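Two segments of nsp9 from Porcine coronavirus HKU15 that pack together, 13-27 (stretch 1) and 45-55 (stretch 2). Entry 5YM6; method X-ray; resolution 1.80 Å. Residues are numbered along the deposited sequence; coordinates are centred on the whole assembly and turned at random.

Stretch 1, residues 13-27: QNTAQDFNGNESTVK
Stretch 2 45-55: TKDNLKTVTCL

Stretch 1 forms a hairpin: strands 13-18 and 23-27 flank a type I turn from Asp-18 to Gly-21, closed by Gly-21 N to Asp-18 O at 2.8 Å. Gly-21 has phi/psi 89/8, where a CB would be jammed against the preceding carbonyl. The strands pair through reciprocal bonds, Ala-16 N to Ser-24 O at 2.8 Å and Ser-24 N to Ala-16 O at 2.9 Å. Strand 49-55 adds to strand 13-18 in antiparallel sense, with 145° between N-to-C directions and axes 4.5 Å apart at closest approach; 779 Å² is buried in total.

Register follows from the CA pairs: Ala-16 lies 4.1 Å from Val-52, Gln-17 5.2 Å from Thr-51, and Asp-18 4.1 Å from Leu-49. The one-residue shift after Gln-17 is a beta bulge, in which Lys-50 has phi/psi -115/-40. Its consequence is that Gln-17 O accepts two amides, Lys-50 N at 2.9 Å and Thr-51 N at 3.1 Å, while Gln-17 N donates to Thr-51 O at 2.9 Å. Further along, Thr-53 N reaches Thr-15 O at 3.0 Å, nearly straight at 175°. On the return side a water bridges instead, 2.8 Å from Thr-15 N and 2.7 Å from Thr-53 O. Thr-53 O also accepts Asn-14 ND2 at 2.8 Å (Asn-14 chi1 m).

Polar side chains share the face bearing Thr-15, Gln-17, Thr-51 and Thr-53. Gln-17 (chi1 m, chi2 p, chi3 48°) brings its amide nearer stretch 2, so that Thr-51 OG1 (chi1 p) donates to Gln-17 OE1 at 2.7 Å; Gln-17 NE2 makes a weak bond to Thr-53 OG1 at 3.2 Å.

The charged pairing is a salt bridge, Asp-18 OD2 to Lys-46 NZ at 2.6 Å, with Asp-18 chi1 p and Lys-46 m, t, p, t. A water 2.6 Å from Lys-46 NZ extends it to Asn-22 O, 2.8 Å from that water. The other carboxylate oxygen serves the turn: Asp-18 OD1 accepts Asn-22 N at 2.9 Å.

Apolar contacts occupy the opposite face. Leu-49 (m, t) sets CD1 3.6 Å from Val-26 CG1 and 3.9 Å from Ala-16 CB, thus touching both hairpin strands; Ala-16 CB is 4.5 Å from Val-52 CB (Val-52 chi1 p).

At the turn, Phe-19 (chi1 m, chi2 82°) offers a ring face to Lys-50. Lys-50 CB lies 3.7 Å from the Phe-19 ring centroid, 13° off the normal, a CH-pi contact, and the all-t chain carries Lys-50 CD over the same ring, 3.6 Å from Phe-19 CE2. Asn-48 O approaches the ring edge, 3.2 Å from Phe-19 CD1.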

ATOM      1  N   GLN B  13      -8.773 -17.849   3.772  1.00 22.83           N
ATOM      2  CA  GLN B  13      -8.871 -18.142   5.193  1.00 22.60           C
ATOM      3  C   GLN B  13      -7.678 -18.936   5.678  1.00 25.20           C
ATOM      4  O   GLN B  13      -7.148 -19.770   4.963  1.00 27.43           O
ATOM      5  CB  GLN B  13     -10.157 -18.914   5.501  1.00 23.25           C
ATOM      6  CG  GLN B  13     -11.431 -18.092   5.276  1.00 24.34           C
ATOM      7  CD  GLN B  13     -12.702 -18.932   5.311  1.00 30.65           C
ATOM      8  OE1 GLN B  13     -12.973 -19.716   4.392  1.00 27.72           O
ATOM      9  NE2 GLN B  13     -13.503 -18.753   6.363  1.00 30.12           N
ATOM     10  N   ASN B  14      -7.265 -18.683   6.909  1.00 23.18           N
ATOM     11  CA  ASN B  14      -6.225 -19.493   7.529  1.00 24.75           C
ATOM     12  C   ASN B  14      -6.652 -19.869   8.946  1.00 23.80           C
ATOM     13  O   ASN B  14      -7.656 -19.373   9.456  1.00 25.68           O
ATOM     14  CB  ASN B  14      -4.872 -18.741   7.561  1.00 25.40           C
ATOM     15  CG  ASN B  14      -4.123 -18.771   6.222  1.00 28.46           C
ATOM     16  OD1 ASN B  14      -4.590 -18.251   5.221  1.00 28.45           O
ATOM     17  ND2 ASN B  14      -2.924 -19.352   6.229  1.00 38.15           N
ATOM     18  N   THR B  15      -5.879 -20.736   9.579  1.00 23.66           N
ATOM     19  CA  THR B  15      -6.110 -21.085  10.967  1.00 22.24           C
ATOM     20  C   THR B  15      -5.069 -20.382  11.818  1.00 22.63           C
ATOM     21  O   THR B  15      -3.873 -20.459  11.532  1.00 25.90           O
ATOM     22  CB  THR B  15      -6.038 -22.599  11.173  1.00 25.71           C
ATOM     23  OG1 THR B  15      -7.047 -23.223  10.366  1.00 24.49           O
ATOM     24  CG2 THR B  15      -6.259 -22.957  12.647  1.00 26.02           C
ATOM     25  N   ALA B  16      -5.531 -19.677  12.843  1.00 23.43           N
ATOM     26  CA  ALA B  16      -4.647 -18.985  13.757  1.00 23.08           C
ATOM     27  C   ALA B  16      -4.737 -19.624  15.137  1.00 24.81           C
ATOM     28  O   ALA B  16      -5.690 -20.347  15.450  1.00 25.09           O
ATOM     29  CB  ALA B  16      -5.003 -17.497  13.823  1.00 24.46           C
ATOM     30  N   GLN B  17      -3.739 -19.335  15.962  1.00 25.35           N
ATOM     31  CA  GLN B  17      -3.620 -19.909  17.288  1.00 26.45           C
ATOM     32  C   GLN B  17      -3.508 -18.759  18.276  1.00 25.91           C
ATOM     33  O   GLN B  17      -2.773 -17.797  18.016  1.00 25.04           O
ATOM     34  CB  GLN B  17      -2.384 -20.822  17.363  1.00 25.32           C
ATOM     35  CG  GLN B  17      -2.398 -22.026  16.407  1.00 37.36           C
ATOM     36  CD  GLN B  17      -2.075 -21.686  14.947  1.00 34.02           C
ATOM     37  OE1 GLN B  17      -1.093 -20.982  14.640  1.00 32.74           O
ATOM     38  NE2 GLN B  17      -2.891 -22.206  14.038  1.00 34.74           N
ATOM     39  N   ASP B  18      -4.228 -18.821  19.394  1.00 24.47           N
ATOM     40  CA  ASP B  18      -4.076 -17.760  20.386  1.00 28.55           C
ATOM     41  C   ASP B  18      -3.046 -18.149  21.445  1.00 29.09           C
ATOM     42  O   ASP B  18      -2.405 -19.191  21.342  1.00 32.05           O
ATOM     43  CB  ASP B  18      -5.427 -17.390  21.030  1.00 28.57           C
ATOM     44  CG  ASP B  18      -6.064 -18.526  21.810  1.00 30.63           C
ATOM     45  OD1 ASP B  18      -5.352 -19.436  22.280  1.00 29.26           O
ATOM     46  OD2 ASP B  18      -7.298 -18.486  21.964  1.00 28.54           O
ATOM     47  N   PHE B  19      -2.890 -17.308  22.460  1.00 32.50           N
ATOM     48  CA  PHE B  19      -1.852 -17.542  23.450  1.00 36.01           C
ATOM     49  C   PHE B  19      -2.141 -18.793  24.279  1.00 41.03           C
ATOM     50  O   PHE B  19      -1.222 -19.404  24.828  1.00 42.65           O
ATOM     51  CB  PHE B  19      -1.685 -16.302  24.322  1.00 37.18           C
ATOM     52  CG  PHE B  19      -0.919 -15.192  23.635  1.00 39.04           C
ATOM     53  CD1 PHE B  19      -1.559 -14.326  22.761  1.00 37.89           C
ATOM     54  CD2 PHE B  19       0.439 -15.036  23.843  1.00 40.52           C
ATOM     55  CE1 PHE B  19      -0.859 -13.315  22.116  1.00 37.16           C
ATOM     56  CE2 PHE B  19       1.147 -14.029  23.203  1.00 41.83           C
ATOM     57  CZ  PHE B  19       0.496 -13.167  22.336  1.00 40.76           C
ATOM     58  N   ASN B  20      -3.409 -19.196  24.318  1.00 36.47           N
ATOM     59  CA  ASN B  20      -3.824 -20.457  24.940  1.00 35.82           C
ATOM     60  C   ASN B  20      -3.490 -21.694  24.115  1.00 39.43           C
ATOM     61  O   ASN B  20      -3.583 -22.824  24.599  1.00 41.73           O
ATOM     62  CB  ASN B  20      -5.330 -20.456  25.183  1.00 38.18           C
ATOM     63  CG  ASN B  20      -5.719 -19.812  26.481  1.00 36.30           C
ATOM     64  OD1 ASN B  20      -5.175 -18.781  26.873  1.00 45.85           O
ATOM     65  ND2 ASN B  20      -6.688 -20.414  27.157  1.00 38.93           N
ATOM     66  N   GLY B  21      -3.150 -21.485  22.851  1.00 37.61           N
ATOM     67  CA  GLY B  21      -2.934 -22.591  21.943  1.00 34.79           C
ATOM     68  C   GLY B  21      -4.214 -23.013  21.254  1.00 35.09           C
ATOM     69  O   GLY B  21      -4.243 -24.021  20.557  1.00 40.68           O
ATOM     70  N   ASN B  22      -5.281 -22.241  21.446  1.00 28.40           N
ATOM     71  CA  ASN B  22      -6.568 -22.571  20.848  1.00 29.28           C
ATOM     72  C   ASN B  22      -6.711 -21.979  19.461  1.00 31.61           C
ATOM     73  O   ASN B  22      -6.332 -20.835  19.228  1.00 30.39           O
ATOM     74  CB  ASN B  22      -7.711 -22.104  21.748  1.00 29.50           C
ATOM     75  CG  ASN B  22      -7.763 -22.879  23.049  1.00 32.88           C
ATOM     76  OD1 ASN B  22      -7.449 -24.067  23.072  1.00 34.48           O
ATOM     77  ND2 ASN B  22      -8.113 -22.208  24.140  1.00 29.41           N
ATOM     78  N   GLU B  23      -7.277 -22.769  18.560  1.00 27.52           N
ATOM     79  CA  GLU B  23      -7.320 -22.446  17.131  1.00 30.41           C
ATOM     80  C   GLU B  23      -8.625 -21.825  16.668  1.00 29.66           C
ATOM     81  O   GLU B  23      -9.683 -22.135  17.197  1.00 31.34           O
ATOM     82  CB  GLU B  23      -7.073 -23.709  16.312  1.00 34.55           C
ATOM     83  CG  GLU B  23      -5.688 -24.282  16.481  1.00 39.24           C
ATOM     84  CD  GLU B  23      -5.407 -25.357  15.461  1.00 48.26           C
ATOM     85  OE1 GLU B  23      -6.380 -25.984  14.992  1.00 48.87           O
ATOM     86  OE2 GLU B  23      -4.221 -25.562  15.123  1.00 54.84           O
ATOM     87  N   SER B  24      -8.553 -20.963  15.658  1.00 25.05           N
ATOM     88  CA  SER B  24      -9.761 -20.412  15.066  1.00 25.48           C
ATOM     89  C   SER B  24      -9.483 -20.001  13.629  1.00 24.77           C
ATOM     90  O   SER B  24      -8.336 -19.772  13.258  1.00 23.45           O
ATOM     91  CB  SER B  24     -10.276 -19.224  15.877  1.00 32.91           C
ATOM     92  OG  SER B  24      -9.324 -18.188  15.916  1.00 33.59           O
ATOM     93  N   THR B  25     -10.534 -19.934  12.820  1.00 25.62           N
ATOM     94  CA  THR B  25     -10.373 -19.564  11.423  1.00 24.75           C
ATOM     95  C   THR B  25     -10.349 -18.046  11.298  1.00 26.31           C
ATOM     96  O   THR B  25     -11.132 -17.345  11.952  1.00 25.63           O
ATOM     97  CB  THR B  25     -11.499 -20.162  10.539  1.00 29.08           C
ATOM     98  OG1 THR B  25     -11.454 -19.559   9.240  1.00 32.63           O
ATOM     99  CG2 THR B  25     -12.831 -19.870  11.127  1.00 37.54           C
ATOM    100  N   VAL B  26      -9.436 -17.536  10.475  1.00 21.15           N
ATOM    101  CA  VAL B  26      -9.296 -16.094  10.281  1.00 22.98           C
ATOM    102  C   VAL B  26      -9.305 -15.729   8.794  1.00 22.35           C
ATOM    103  O   VAL B  26      -9.019 -16.561   7.940  1.00 21.85           O
ATOM    104  CB  VAL B  26      -7.986 -15.556  10.929  1.00 23.55           C
ATOM    105  CG1 VAL B  26      -7.987 -15.800  12.434  1.00 22.84           C
ATOM    106  CG2 VAL B  26      -6.749 -16.211  10.296  1.00 21.97           C
ATOM    107  N   LYS B  27      -9.648 -14.482   8.495  1.00 22.38           N
ATOM    108  CA  LYS B  27      -9.562 -13.962   7.140  1.00 20.37           C
ATOM    109  C   LYS B  27      -8.121 -13.592   6.837  1.00 23.86           C
ATOM    110  O   LYS B  27      -7.499 -12.855   7.607  1.00 21.30           O
ATOM    111  CB  LYS B  27     -10.462 -12.746   6.971  1.00 23.90           C
ATOM    112  CG  LYS B  27     -10.343 -12.076   5.622  1.00 23.84           C
ATOM    113  CD  LYS B  27     -11.442 -11.033   5.453  1.00 28.78           C
ATOM    114  CE  LYS B  27     -11.505 -10.486   4.043  1.00 30.87           C
ATOM    115  NZ  LYS B  27     -12.497  -9.374   3.978  1.00 42.33           N
ATOM    116  N   THR B  45     -12.169 -11.367  14.831  1.00 27.69           N
ATOM    117  CA  THR B  45     -12.853 -10.675  15.911  1.00 26.99           C
ATOM    118  C   THR B  45     -12.144 -10.940  17.246  1.00 27.78           C
ATOM    119  O   THR B  45     -12.461 -10.315  18.259  1.00 27.16           O
ATOM    120  CB  THR B  45     -14.327 -11.094  16.005  1.00 28.67           C
ATOM    121  OG1 THR B  45     -14.407 -12.519  16.086  1.00 31.69           O
ATOM    122  CG2 THR B  45     -15.086 -10.622  14.773  1.00 33.91           C
ATOM    123  N   LYS B  46     -11.178 -11.854  17.247  1.00 23.60           N
ATOM    124  CA  LYS B  46     -10.435 -12.177  18.473  1.00 24.49           C
ATOM    125  C   LYS B  46      -9.252 -11.227  18.633  1.00 27.43           C
ATOM    126  O   LYS B  46      -8.555 -10.937  17.649  1.00 23.99           O
ATOM    127  CB  LYS B  46      -9.945 -13.624  18.456  1.00 28.79           C
ATOM    128  CG  LYS B  46     -11.043 -14.687  18.461  1.00 28.50           C
ATOM    129  CD  LYS B  46     -10.452 -16.089  18.647  1.00 35.48           C
ATOM    130  CE  LYS B  46      -9.649 -16.179  19.947  1.00 40.02           C
ATOM    131  NZ  LYS B  46      -8.891 -17.460  20.145  1.00 35.54           N
ATOM    132  N   ASP B  47      -9.009 -10.757  19.857  1.00 25.18           N
ATOM    133  CA  ASP B  47      -7.915  -9.813  20.085  1.00 27.05           C
ATOM    134  C   ASP B  47      -6.655 -10.478  20.648  1.00 24.63           C
ATOM    135  O   ASP B  47      -5.670  -9.795  20.934  1.00 28.14           O
ATOM    136  CB  ASP B  47      -8.370  -8.668  21.007  1.00 28.65           C
ATOM    137  CG  ASP B  47      -8.594  -9.099  22.466  1.00 31.41           C
ATOM    138  OD1 ASP B  47      -8.569 -10.302  22.793  1.00 30.03           O
ATOM    139  OD2 ASP B  47      -8.813  -8.196  23.297  1.00 30.12           O
ATOM    140  N   ASN B  48      -6.670 -11.805  20.761  1.00 24.09           N
ATOM    141  CA  ASN B  48      -5.587 -12.517  21.433  1.00 27.36           C
ATOM    142  C   ASN B  48      -4.829 -13.510  20.560  1.00 25.80           C
ATOM    143  O   ASN B  48      -4.259 -14.471  21.074  1.00 23.89           O
ATOM    144  CB  ASN B  48      -6.118 -13.255  22.671  1.00 28.96           C
ATOM    145  CG  ASN B  48      -7.209 -14.263  22.338  1.00 25.95           C
ATOM    146  OD1 ASN B  48      -7.987 -14.055  21.424  1.00 30.14           O
ATOM    147  ND2 ASN B  48      -7.260 -15.366  23.088  1.00 30.96           N
ATOM    148  N   LEU B  49      -4.792 -13.279  19.250  1.00 22.30           N
ATOM    149  CA  LEU B  49      -4.086 -14.207  18.373  1.00 20.61           C
ATOM    150  C   LEU B  49      -2.571 -14.013  18.480  1.00 23.36           C
ATOM    151  O   LEU B  49      -2.077 -12.887  18.574  1.00 24.96           O
ATOM    152  CB  LEU B  49      -4.545 -14.040  16.916  1.00 19.05           C
ATOM    153  CG  LEU B  49      -6.053 -14.233  16.726  1.00 23.46           C
ATOM    154  CD1 LEU B  49      -6.415 -14.177  15.255  1.00 23.30           C
ATOM    155  CD2 LEU B  49      -6.517 -15.563  17.344  1.00 26.52           C
ATOM    156  N   LYS B  50      -1.839 -15.120  18.444  1.00 24.33           N
ATOM    157  CA  LYS B  50      -0.391 -15.072  18.549  1.00 25.54           C
ATOM    158  C   LYS B  50       0.315 -15.553  17.284  1.00 21.03           C
ATOM    159  O   LYS B  50       1.331 -14.982  16.879  1.00 24.45           O
ATOM    160  CB  LYS B  50       0.071 -15.904  19.747  1.00 27.20           C
ATOM    161  CG  LYS B  50       1.580 -15.930  19.935  1.00 35.22           C
ATOM    162  CD  LYS B  50       1.975 -16.802  21.111  1.00 39.76           C
ATOM    163  CE  LYS B  50       3.487 -16.965  21.194  1.00 39.46           C
ATOM    164  NZ  LYS B  50       3.850 -17.880  22.312  1.00 43.80           N
ATOM    165  N   THR B  51      -0.195 -16.608  16.668  1.00 22.13           N
ATOM    166  CA  THR B  51       0.445 -17.153  15.478  1.00 21.52           C
ATOM    167  C   THR B  51      -0.580 -17.505  14.421  1.00 24.85           C
ATOM    168  O   THR B  51      -1.777 -17.606  14.701  1.00 21.91           O
ATOM    169  CB  THR B  51       1.305 -18.418  15.785  1.00 26.16           C
ATOM    170  OG1 THR B  51       0.471 -19.490  16.254  1.00 26.99           O
ATOM    171  CG2 THR B  51       2.383 -18.115  16.812  1.00 28.13           C
ATOM    172  N   VAL B  52      -0.100 -17.686  13.199  1.00 22.35           N
ATOM    173  CA  VAL B  52      -0.967 -18.136  12.122  1.00 22.48           C
ATOM    174  C   VAL B  52      -0.228 -19.213  11.343  1.00 27.68           C
ATOM    175  O   VAL B  52       0.989 -19.144  11.151  1.00 26.78           O
ATOM    176  CB  VAL B  52      -1.405 -16.981  11.211  1.00 21.67           C
ATOM    177  CG1 VAL B  52      -0.189 -16.305  10.549  1.00 20.66           C
ATOM    178  CG2 VAL B  52      -2.388 -17.471  10.162  1.00 22.72           C
ATOM    179  N   THR B  53      -0.961 -20.242  10.954  1.00 27.10           N
ATOM    180  CA  THR B  53      -0.361 -21.323  10.192  1.00 32.48           C
ATOM    181  C   THR B  53      -0.523 -21.062   8.711  1.00 31.47           C
ATOM    182  O   THR B  53      -1.619 -20.798   8.228  1.00 31.98           O
ATOM    183  CB  THR B  53      -0.978 -22.674  10.557  1.00 33.58           C
ATOM    184  OG1 THR B  53      -0.640 -22.978  11.912  1.00 32.43           O
ATOM    185  CG2 THR B  53      -0.433 -23.764   9.650  1.00 39.19           C
ATOM    186  N   CYS B  54       0.592 -21.148   8.004  1.00 37.93           N
ATOM    187  CA  CYS B  54       0.639 -20.855   6.587  1.00 44.02           C
ATOM    188  C   CYS B  54       1.081 -22.105   5.837  1.00 44.48           C
ATOM    189  O   CYS B  54       1.784 -22.949   6.390  1.00 46.43           O
ATOM    190  CB  CYS B  54       1.592 -19.684   6.336  1.00 39.64           C
ATOM    191  SG  CYS B  54       1.868 -19.266   4.629  1.00 57.44           S
ATOM    192  N   LEU B  55       0.640 -22.247   4.598  1.00 44.83           N
ATOM    193  CA  LEU B  55       1.156 -23.320   3.759  1.00 49.20           C
ATOM    194  C   LEU B  55       2.002 -22.728   2.648  1.00 50.64           C
ATOM    195  O   LEU B  55       1.501 -21.975   1.811  1.00 45.37           O
ATOM    196  CB  LEU B  55       0.025 -24.177   3.197  1.00 43.94           C
ATOM    197  CG  LEU B  55      -0.347 -25.368   4.083  1.00 51.64           C
ATOM    198  CD1 LEU B  55      -0.852 -24.944   5.469  1.00 49.33           C
ATOM    199  CD2 LEU B  55      -1.383 -26.226   3.378  1.00 54.55           C
TER
HETATM  200  O   HOH W   1      -3.920 -22.289   8.213  1.00 32.81           O
HETATM  201  O   HOH W   2      -5.286 -16.288  24.714  1.00 32.02           O
HETATM  202  O   HOH W   3      -7.761 -18.703  18.197  1.00 30.05           O